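Local coordinates for coclaurine N-methyltransferase (Coptis japonica, PDB 6GKV), which transfers a methyl group from S-adenosyl-L-methionine to the ring nitrogen of coclaurine and related tetrahydroisoquinolines in alkaloid biosynthesis, at the interface of chains A and B. Coordinates in Å, arbitrary orientation; residue numbers count along the deposited sequence, not the author numbering. Chains: chain A/B, Coclaurine N-methyltransferase.

The interface of chains A and B. Residues chain A 261, 276-280, 340, 343; chain B 43-45, 48.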
# COMPACT_ATOMS: atom_id res chain seq x y z
N ALA A 261 -0.04 -4.27 6.27
CA ALA A 261 -1.35 -3.63 6.21
C ALA A 261 -1.74 -3.37 4.75
O ALA A 261 -2.93 -3.35 4.43
CB ALA A 261 -1.37 -2.35 7.02
N HIS A 276 -10.36 1.19 3.02
CA HIS A 276 -9.27 0.57 3.73
C HIS A 276 -9.09 1.30 5.04
O HIS A 276 -8.91 2.52 5.07
CB HIS A 276 -8.00 0.60 2.90
CG HIS A 276 -6.85 -0.10 3.53
ND1 HIS A 276 -5.54 0.12 3.14
CD2 HIS A 276 -6.80 -1.01 4.53
CE1 HIS A 276 -4.74 -0.63 3.88
NE2 HIS A 276 -5.48 -1.33 4.73
N TRP A 277 -9.19 0.56 6.14
CA TRP A 277 -8.94 1.13 7.45
C TRP A 277 -7.87 0.28 8.08
O TRP A 277 -7.71 -0.88 7.70
CB TRP A 277 -10.18 1.09 8.33
CG TRP A 277 -11.44 1.64 7.77
CD1 TRP A 277 -12.01 2.85 8.09
CD2 TRP A 277 -12.35 1.01 6.86
NE1 TRP A 277 -13.20 3.02 7.41
CE2 TRP A 277 -13.43 1.89 6.63
CE3 TRP A 277 -12.35 -0.22 6.17
CZ2 TRP A 277 -14.50 1.61 5.78
CZ3 TRP A 277 -13.41 -0.52 5.32
CH2 TRP A 277 -14.47 0.40 5.14
N THR A 278 -7.13 0.84 9.03
CA THR A 278 -6.49 -0.00 10.03
C THR A 278 -7.04 0.38 11.39
O THR A 278 -7.91 1.25 11.52
CB THR A 278 -4.97 0.11 10.05
OG1 THR A 278 -4.59 1.43 10.49
CG2 THR A 278 -4.37 -0.23 8.68
N LEU A 279 -6.50 -0.28 12.41
CA LEU A 279 -7.05 -0.28 13.76
C LEU A 279 -5.92 -0.63 14.74
O LEU A 279 -5.17 -1.59 14.51
CB LEU A 279 -8.20 -1.28 13.78
CG LEU A 279 -9.10 -1.73 14.91
CD1 LEU A 279 -10.52 -1.76 14.41
CD2 LEU A 279 -8.69 -3.12 15.30
N SER A 280 -5.74 0.16 15.80
CA SER A 280 -4.60 -0.04 16.70
C SER A 280 -4.46 -1.45 17.28
O SER A 280 -5.45 -2.05 17.72
CB SER A 280 -4.65 0.92 17.88
OG SER A 280 -3.74 0.46 18.88
N GLU A 340 1.26 0.27 17.66
CA GLU A 340 1.54 0.91 16.39
C GLU A 340 2.57 0.13 15.59
O GLU A 340 3.28 0.69 14.77
CB GLU A 340 2.01 2.36 16.63
CG GLU A 340 0.87 3.27 17.07
CD GLU A 340 -0.16 3.45 15.94
OE1 GLU A 340 0.26 3.61 14.77
OE2 GLU A 340 -1.39 3.42 16.21
N MET A 343 -0.98 -5.00 14.18
CA MET A 343 -2.32 -4.44 14.28
C MET A 343 -3.31 -5.13 13.35
O MET A 343 -3.01 -6.17 12.76
CB MET A 343 -2.28 -2.93 13.98
CG MET A 343 -1.51 -2.58 12.69
SD MET A 343 -1.39 -0.79 12.36
CE MET A 343 0.04 -0.34 13.33
N THR B 43 -1.11 8.13 14.76
CA THR B 43 -1.57 6.76 14.66
C THR B 43 -1.69 6.30 13.21
O THR B 43 -1.99 7.08 12.31
CB THR B 43 -2.90 6.56 15.41
OG1 THR B 43 -3.06 5.17 15.70
CG2 THR B 43 -4.05 7.01 14.60
N TYR B 44 -1.41 5.03 12.99
CA TYR B 44 -1.44 4.50 11.63
C TYR B 44 -2.87 4.45 11.09
O TYR B 44 -3.09 4.52 9.89
CB TYR B 44 -0.79 3.12 11.58
CG TYR B 44 -0.31 2.79 10.20
CD1 TYR B 44 0.82 3.40 9.66
CD2 TYR B 44 -0.98 1.86 9.42
CE1 TYR B 44 1.26 3.10 8.37
CE2 TYR B 44 -0.55 1.54 8.16
CZ TYR B 44 0.57 2.16 7.63
OH TYR B 44 0.99 1.83 6.36
N GLU B 45 -3.85 4.34 11.97
CA GLU B 45 -5.23 4.43 11.57
C GLU B 45 -5.49 5.77 10.85
O GLU B 45 -5.98 5.77 9.70
CB GLU B 45 -6.14 4.26 12.80
CG GLU B 45 -7.52 4.81 12.61
CD GLU B 45 -8.43 4.47 13.75
OE1 GLU B 45 -7.94 3.85 14.71
OE2 GLU B 45 -9.63 4.81 13.69
N ILE B 48 -3.67 6.17 7.44
CA ILE B 48 -4.40 5.46 6.38
C ILE B 48 -5.67 6.20 5.99
O ILE B 48 -6.09 6.16 4.83
CB ILE B 48 -4.74 4.01 6.82
CG1 ILE B 48 -3.45 3.20 7.01
CG2 ILE B 48 -5.61 3.30 5.77
CD1 ILE B 48 -2.66 3.01 5.72
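With CG anti to its carbonyl carbon (chi1 -73°) and the chain bent again at chi2 (-66°), A:Glu340 curls its carboxylate towards the first turn of helix 44-58 of chain B, where B:Thr43 holds OG1 anti to its own backbone N (chi1 -159°). The arrangement is a worked case of helix N-terminal capping supplied by a neighbouring subunit. The carboxylate oxygen OE1 of A:Glu340 receives the backbone N-H of B:Tyr44 on its syn lone pair, at 2.8 Å from N. Its twin OE2 takes the hydroxyl OG1 of B:Thr43 at 2.5 Å, met from above the carboxylate plane. One carboxylate is thus gripped at both oxygens, and the helix end would be expected to stabilise its negative charge. An alanine in place of A:Glu340 would remove both bonds and would probably leave the start of the partner's helix less firmly held.

Beyond the cap, packing takes over. B:Tyr44, its CG anti to the backbone N, crosses A:Met343 at about a right angle: the sulphur SD lies 4.0 Å from the ring carbon CD2, and the methyl CE sits beside the methylene CB. Further along the helix, B:Ile48 meets A:Thr278 of strand 272-279, whose methyl CG2 lies 3.9 Å from CG1 of the isoleucine, the two side chains crossing nearly at right angles. The other branch of B:Ile48, CG2, rests 3.5 Å from the carbonyl O of A:His276 and over the rim of one imidazole face. Polar at its end and largely apolar along its length, this helix-on-strand contact recurs with the chains exchanged and joins the two subunits of the homodimer.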